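Local coordinates for TCP pilus virulence regulatory protein (Vibrio cholerae, PDB 4MLO) that activates transcription, probably of virulence genes, as an AraC-family DNA-binding regulator that holds a fatty acid between its cupin-like and helix-turn-helix parts, at residues F22-I27 and I66-L71; I220-S225 and T253-T258. One frame throughout, in Å; residues are numbered along the deposited sequence. Where two conformers were deposited one is given.

Contact 1: F22-I27 and I66-L71; sequences FNNLYI and IQRFSL. With PAM (palmitoleic acid), chain E.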
loop_
_atom_site.group_PDB
_atom_site.type_symbol
_atom_site.label_atom_id
_atom_site.label_comp_id
_atom_site.label_asym_id
_atom_site.label_seq_id
_atom_site.Cartn_x
_atom_site.Cartn_y
_atom_site.Cartn_z
ATOM N N PHE A 22 -11.788 -1.141 -3.298
ATOM C CA PHE A 22 -11.179 -0.797 -2.028
ATOM C C PHE A 22 -11.694 0.556 -1.568
ATOM O O PHE A 22 -11.707 1.518 -2.359
ATOM C CB PHE A 22 -9.669 -0.763 -2.156
ATOM C CG PHE A 22 -9.106 -2.032 -2.667
ATOM C CD1 PHE A 22 -9.011 -3.131 -1.843
ATOM C CD2 PHE A 22 -8.783 -2.165 -4.006
ATOM C CE1 PHE A 22 -8.524 -4.327 -2.321
ATOM C CE2 PHE A 22 -8.301 -3.364 -4.485
ATOM C CZ PHE A 22 -8.167 -4.439 -3.642
ATOM N N ASN A 23 -12.063 0.630 -0.287
ATOM C CA ASN A 23 -12.601 1.832 0.337
ATOM C C ASN A 23 -11.857 2.088 1.632
ATOM O O ASN A 23 -11.965 1.302 2.568
ATOM C CB ASN A 23 -14.096 1.705 0.628
ATOM C CG ASN A 23 -14.677 2.977 1.227
ATOM O OD1 ASN A 23 -14.634 4.023 0.610
ATOM N ND2 ASN A 23 -15.218 2.880 2.415
ATOM N N ASN A 24 -11.123 3.206 1.705
ATOM C CA ASN A 24 -10.389 3.543 2.909
ATOM C C ASN A 24 -9.394 2.437 3.259
ATOM O O ASN A 24 -9.196 2.088 4.422
ATOM C CB ASN A 24 -11.336 3.850 4.064
ATOM C CG ASN A 24 -12.011 5.228 3.900
ATOM O OD1 ASN A 24 -11.584 6.044 3.068
ATOM N ND2 ASN A 24 -13.069 5.456 4.665
ATOM N N LEU A 25 -8.675 1.990 2.232
ATOM C CA LEU A 25 -7.573 1.035 2.383
ATOM C C LEU A 25 -6.307 1.802 2.778
ATOM O O LEU A 25 -5.768 2.562 1.964
ATOM C CB LEU A 25 -7.340 0.265 1.084
ATOM C CG LEU A 25 -6.238 -0.799 1.104
ATOM C CD1 LEU A 25 -6.687 -1.951 2.012
ATOM C CD2 LEU A 25 -5.833 -1.259 -0.316
ATOM N N TYR A 26 -5.838 1.552 4.006
ATOM C CA TYR A 26 -4.591 2.118 4.531
ATOM C C TYR A 26 -3.397 1.335 4.010
ATOM O O TYR A 26 -3.333 0.102 4.125
ATOM C CB TYR A 26 -4.598 2.123 6.070
ATOM C CG TYR A 26 -3.258 2.492 6.671
ATOM C CD1 TYR A 26 -2.827 3.807 6.708
ATOM C CD2 TYR A 26 -2.435 1.519 7.172
ATOM C CE1 TYR A 26 -1.569 4.118 7.243
ATOM C CE2 TYR A 26 -1.223 1.807 7.663
ATOM C CZ TYR A 26 -0.781 3.090 7.685
ATOM O OH TYR A 26 0.489 3.270 8.215
ATOM N N ILE A 27 -2.439 2.052 3.445
ATOM C CA ILE A 27 -1.277 1.435 2.815
ATOM C C ILE A 27 -0.187 1.442 3.882
ATOM O O ILE A 27 0.423 2.474 4.157
ATOM C CB ILE A 27 -0.857 2.172 1.546
ATOM C CG1 ILE A 27 -2.019 2.210 0.545
ATOM C CG2 ILE A 27 0.325 1.498 0.943
ATOM C CD1 ILE A 27 -2.568 0.836 0.151
ATOM N N ILE A 66 -4.442 6.636 2.068
ATOM C CA ILE A 66 -5.750 6.012 2.265
ATOM C C ILE A 66 -6.388 5.930 0.892
ATOM O O ILE A 66 -6.801 6.952 0.325
ATOM C CB ILE A 66 -6.634 6.803 3.240
ATOM C CG1 ILE A 66 -5.995 6.880 4.618
ATOM C CG2 ILE A 66 -8.044 6.180 3.317
ATOM C CD1 ILE A 66 -5.750 5.569 5.279
ATOM N N GLN A 67 -6.474 4.714 0.355
ATOM C CA GLN A 67 -6.849 4.500 -1.035
ATOM C C GLN A 67 -8.340 4.221 -1.208
ATOM O O GLN A 67 -8.974 3.560 -0.377
ATOM C CB GLN A 67 -6.043 3.343 -1.606
ATOM C CG GLN A 67 -4.530 3.583 -1.637
ATOM C CD GLN A 67 -4.117 4.575 -2.701
ATOM O OE1 GLN A 67 -4.837 4.804 -3.657
ATOM N NE2 GLN A 67 -2.907 5.137 -2.561
ATOM N N ARG A 68 -8.885 4.742 -2.309
ATOM C CA ARG A 68 -10.243 4.435 -2.773
ATOM C C ARG A 68 -10.181 4.196 -4.273
ATOM O O ARG A 68 -10.144 5.159 -5.044
ATOM C CB ARG A 68 -11.211 5.577 -2.468
ATOM C CG ARG A 68 -11.326 5.892 -1.003
ATOM C CD ARG A 68 -12.113 7.170 -0.740
ATOM N NE ARG A 68 -11.970 7.545 0.647
ATOM C CZ ARG A 68 -11.052 8.385 1.136
ATOM N NH1 ARG A 68 -10.195 9.018 0.354
ATOM N NH2 ARG A 68 -11.034 8.605 2.429
ATOM N N PHE A 69 -10.207 2.932 -4.693
ATOM C CA PHE A 69 -10.079 2.638 -6.111
ATOM C C PHE A 69 -10.676 1.276 -6.386
ATOM O O PHE A 69 -10.891 0.474 -5.475
ATOM C CB PHE A 69 -8.630 2.711 -6.605
ATOM C CG PHE A 69 -7.729 1.596 -6.121
ATOM C CD1 PHE A 69 -7.020 1.741 -4.940
ATOM C CD2 PHE A 69 -7.512 0.452 -6.878
ATOM C CE1 PHE A 69 -6.157 0.765 -4.509
ATOM C CE2 PHE A 69 -6.654 -0.545 -6.452
ATOM C CZ PHE A 69 -5.957 -0.384 -5.266
ATOM N N SER A 70 -11.002 1.059 -7.662
ATOM C CA SER A 70 -11.398 -0.238 -8.160
ATOM C C SER A 70 -10.463 -0.682 -9.276
ATOM O O SER A 70 -9.869 0.132 -9.994
ATOM C CB SER A 70 -12.835 -0.205 -8.669
ATOM O OG SER A 70 -12.933 0.682 -9.767
ATOM N N LEU A 71 -10.381 -1.999 -9.433
ATOM C CA LEU A 71 -9.669 -2.639 -10.530
ATOM C C LEU A 71 -10.620 -3.639 -11.170
ATOM O O LEU A 71 -11.074 -4.581 -10.512
ATOM C CB LEU A 71 -8.382 -3.324 -10.040
ATOM C CG LEU A 71 -7.487 -3.876 -11.163
ATOM C CD1 LEU A 71 -6.924 -2.750 -12.028
ATOM C CD2 LEU A 71 -6.360 -4.734 -10.614
HETATM C C1 PAM E . -2.387 -6.650 0.004
HETATM O O1 PAM E . -1.821 -7.613 -0.581
HETATM O O2 PAM E . -1.751 -5.882 0.763
HETATM C C2 PAM E . -3.861 -6.411 -0.176
HETATM C C3 PAM E . -4.152 -5.011 -0.738
HETATM C C4 PAM E . -3.480 -4.852 -2.099
HETATM C C5 PAM E . -3.785 -3.510 -2.754
HETATM C C6 PAM E . -2.973 -3.325 -4.035
HETATM C C7 PAM E . -3.302 -4.363 -5.106
HETATM C C8 PAM E . -4.702 -4.157 -5.657
HETATM C C9 PAM E . -5.088 -5.225 -6.676
HETATM C C10 PAM E . -5.426 -6.477 -6.351
HETATM C C11 PAM E . -5.417 -6.982 -4.918
HETATM C C12 PAM E . -6.473 -8.056 -4.650
HETATM C C13 PAM E . -6.612 -8.212 -3.134
HETATM C C14 PAM E . -7.892 -8.874 -2.668
HETATM C C15 PAM E . -9.134 -8.128 -3.138
HETATM C C16 PAM E . -10.317 -8.374 -2.236
HETATM O O HOH W 1 -14.755 6.639 1.749
#

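Contact 2: I220-S225 and T253-T258; sequences IRISYS and TVFKST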
loop_
_atom_site.group_PDB
_atom_site.type_symbol
_atom_site.label_atom_id
_atom_site.label_comp_id
_atom_site.label_asym_id
_atom_site.label_seq_id
_atom_site.Cartn_x
_atom_site.Cartn_y
_atom_site.Cartn_z
ATOM N N ILE A 220 -6.153 1.339 9.741
ATOM C CA ILE A 220 -4.859 0.797 10.145
ATOM C C ILE A 220 -5.022 -0.603 10.723
ATOM O O ILE A 220 -4.211 -1.508 10.441
ATOM C CB ILE A 220 -4.181 1.758 11.133
ATOM C CG1 ILE A 220 -3.911 3.108 10.445
ATOM C CG2 ILE A 220 -2.873 1.131 11.719
ATOM C CD1 ILE A 220 -3.494 4.162 11.432
ATOM N N ARG A 221 -6.096 -0.825 11.494
ATOM C CA ARG A 221 -6.374 -2.149 12.057
ATOM C C ARG A 221 -6.710 -3.174 10.976
ATOM O O ARG A 221 -6.317 -4.329 11.093
ATOM C CB ARG A 221 -7.498 -2.071 13.081
ATOM C CG ARG A 221 -7.090 -1.338 14.373
ATOM C CD ARG A 221 -8.219 -1.311 15.410
ATOM N NE ARG A 221 -7.687 -0.832 16.700
ATOM C CZ ARG A 221 -8.366 -0.211 17.641
ATOM N NH1 ARG A 221 -9.650 0.056 17.517
ATOM N NH2 ARG A 221 -7.706 0.180 18.745
ATOM N N ILE A 222 -7.392 -2.775 9.899
ATOM C CA ILE A 222 -7.643 -3.746 8.821
ATOM C C ILE A 222 -6.339 -4.158 8.162
ATOM O O ILE A 222 -6.123 -5.334 7.821
ATOM C CB ILE A 222 -8.636 -3.171 7.790
ATOM C CG1 ILE A 222 -10.069 -3.082 8.348
ATOM C CG2 ILE A 222 -8.661 -3.998 6.460
ATOM C CD1 ILE A 222 -10.688 -4.398 8.814
ATOM N N SER A 223 -5.462 -3.205 7.915
ATOM C CA SER A 223 -4.221 -3.576 7.268
ATOM C C SER A 223 -3.364 -4.441 8.189
ATOM O O SER A 223 -2.670 -5.338 7.710
ATOM C CB SER A 223 -3.527 -2.317 6.777
ATOM O OG SER A 223 -4.312 -1.758 5.723
ATOM N N TYR A 224 -3.466 -4.253 9.510
ATOM C CA TYR A 224 -2.830 -5.171 10.447
ATOM C C TYR A 224 -3.405 -6.581 10.319
ATOM O O TYR A 224 -2.653 -7.570 10.270
ATOM C CB TYR A 224 -2.979 -4.592 11.862
ATOM C CG TYR A 224 -2.208 -5.276 12.959
ATOM C CD1 TYR A 224 -2.725 -6.345 13.624
ATOM C CD2 TYR A 224 -1.000 -4.744 13.408
ATOM C CE1 TYR A 224 -2.031 -6.964 14.670
ATOM C CE2 TYR A 224 -0.299 -5.370 14.453
ATOM C CZ TYR A 224 -0.834 -6.497 15.051
ATOM O OH TYR A 224 -0.187 -7.147 16.104
ATOM N N SER A 225 -4.733 -6.701 10.211
ATOM C CA SER A 225 -5.344 -8.027 10.069
ATOM C C SER A 225 -4.891 -8.711 8.773
ATOM O O SER A 225 -4.741 -9.941 8.734
ATOM C CB SER A 225 -6.875 -7.919 10.122
ATOM O OG SER A 225 -7.490 -7.440 8.928
ATOM N N THR A 253 -17.530 -6.387 9.673
ATOM C CA THR A 253 -18.236 -5.275 9.040
ATOM C C THR A 253 -17.263 -4.266 8.409
ATOM O O THR A 253 -17.411 -3.846 7.246
ATOM C CB THR A 253 -19.131 -4.590 10.076
ATOM O OG1 THR A 253 -20.103 -5.512 10.600
ATOM C CG2 THR A 253 -19.884 -3.484 9.415
ATOM N N VAL A 254 -16.243 -3.865 9.168
ATOM C CA VAL A 254 -15.234 -2.963 8.625
ATOM C C VAL A 254 -14.439 -3.613 7.479
ATOM O O VAL A 254 -14.110 -2.943 6.501
ATOM C CB VAL A 254 -14.303 -2.482 9.760
ATOM C CG1 VAL A 254 -13.229 -1.566 9.197
ATOM C CG2 VAL A 254 -15.127 -1.768 10.833
ATOM N N PHE A 255 -14.104 -4.917 7.586
ATOM C CA PHE A 255 -13.339 -5.596 6.546
ATOM C C PHE A 255 -14.139 -5.619 5.246
ATOM O O PHE A 255 -13.610 -5.297 4.174
ATOM C CB PHE A 255 -12.973 -6.998 7.018
ATOM C CG PHE A 255 -11.933 -7.681 6.170
ATOM C CD1 PHE A 255 -12.289 -8.299 4.988
ATOM C CD2 PHE A 255 -10.605 -7.655 6.505
ATOM C CE1 PHE A 255 -11.351 -8.907 4.201
ATOM C CE2 PHE A 255 -9.645 -8.263 5.700
ATOM C CZ PHE A 255 -10.035 -8.883 4.533
ATOM N N LYS A 256 -15.427 -5.957 5.356
ATOM C CA LYS A 256 -16.320 -5.972 4.197
ATOM C C LYS A 256 -16.423 -4.600 3.538
ATOM O O LYS A 256 -16.429 -4.499 2.314
ATOM C CB LYS A 256 -17.707 -6.468 4.631
ATOM C CG LYS A 256 -17.770 -7.937 4.874
ATOM C CD LYS A 256 -19.054 -8.312 5.632
ATOM C CE LYS A 256 -19.111 -9.794 5.887
ATOM N NZ LYS A 256 -20.428 -10.187 6.475
ATOM N N SER A 257 -16.536 -3.530 4.330
ATOM C CA SER A 257 -16.601 -2.169 3.793
ATOM C C SER A 257 -15.314 -1.794 3.062
ATOM O O SER A 257 -15.334 -1.121 2.029
ATOM C CB SER A 257 -16.874 -1.198 4.945
ATOM O OG SER A 257 -16.802 0.174 4.562
ATOM N N THR A 258 -14.159 -2.234 3.605
ATOM C CA THR A 258 -12.852 -1.842 3.093
ATOM C C THR A 258 -12.445 -2.640 1.853
ATOM O O THR A 258 -11.939 -2.060 0.870
ATOM C CB THR A 258 -11.816 -2.003 4.217
ATOM O OG1 THR A 258 -12.224 -1.228 5.361
ATOM C CG2 THR A 258 -10.423 -1.572 3.762
#

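Contact 1: F22-I27 and I66-L71
Phe22 and Phe69 lie side by side on one face of an antiparallel strand pair and point the same way, into the pocket that holds palmitoleic acid. Phe22 CD2 sits over one face of the Phe69 ring, offset toward the rim and 3.6 Å from Phe69 CZ; the planes meet at 44°. The fatty-acid chain touches both rings: Phe22 CZ is 3.8 Å from PAM C15, while PAM C8 comes to the edge of the Phe69 ring. Leu25, on the same face, puts CD2 3.9 Å from PAM C5. Farther along, Gln67 CG packs against Ile27 CG1 at 3.6 Å; beyond it the chain bends at chi2 (-73°), and NE2 is hydrogen-bonded to Ser65 OG and Asp113 O.

Backbone bonds hold the two strands in register. Phe22 and Phe69 bond in both directions, the straighter being Phe22 N to Phe69 O at 2.9 Å. Gln67 N gives a nearly straight bond to Leu25 O, 2.8 Å away. From Phe22-Phe69 the pairing steps to Leu25-Gln67 with one extra residue, Asn24, whose positive phi (59°) fits a G1 beta bulge.

On the face of Asn23, Tyr26, Ile66 and Arg68, the Arg68 guanidinium reaches the bulge residue Asn24, NH2 making a weak, strongly bent hydrogen bond to Asn24 OD1 at 2.7 Å, and a water joins Arg68 NE to Asn23 OD1. Arg68 has further partners in Asn46 OD1 and Arg209 O. Ile66 CD1 meets the edge of the Tyr26 ring, whose hydroxyl bonds to Asn64 OD1.

Strand 19-26 is an edge of its four-stranded sheet in the cupin-like domain, with strand 66-73 between it and strand 40-44; helix 248-259 packs on Phe22 and Leu25, and helix 213-230 on Tyr26 and Ile66.

Contact 2: I220-S225 and T253-T258
The Phe255 ring turns its edge to Ser225, whose OG lies near the ring plane 4.0 Å from Phe255 CD2, while Ile222 CD1 approaches the ring obliquely. Ser225 OG sits between its own backbone N and carbonyl carbon and donates to Ile222 O at 2.7 Å, so this hydroxyl is satisfied within its helix.

Ile222 carries most of the contact. Its CG1 meets Val254 CG1 at 3.6 Å, its CD1 presses on the backbone of Phe255, 3.7 Å from Phe255 N, and its CG2 reaches Thr258 CG2 at 4.0 Å, the two side chains passing in opposite directions. Thr258 turns its hydroxyl back to its own helix: OG1 donates to Val254 O, which also accepts from Thr258 N on the opposite face of the carbonyl plane.

The contact is near-perpendicular apolar helix packing: helix 248-259, from the AraC-family helix-turn-helix region, crosses helix 213-230 with segment axes at 91° and 10.3 Å apart at closest approach, and no hydrogen bond joins the segments. Phe251 of helix 248-259 and Phe245 of the preceding loop extend the packing around Ile222, and strand 19-26 lies beside both helices, touching Ile220 through Tyr26 and Thr258 through Leu25.

From the N terminus, strand 19-26 comes first; contact 1 closes when the chain returns as strand 66-73, after a 38-residue excursion that holds strands and no helix. Contact 2 opens much later, on helix 213-230, and closes on helix 248-259 after a largely helical excursion. The two loops are therefore in series, neither nested nor crossed, yet their centres lie 11 Å apart and they touch. Tyr26 O is 2.6 Å from Ser223 OG and Asn23 N is 2.9 Å from Thr258 O, both probable hydrogen bonds. Segment 22-27 thus joins the cupin-like sheet to both helices of contact 2, beside the fatty-acid pocket.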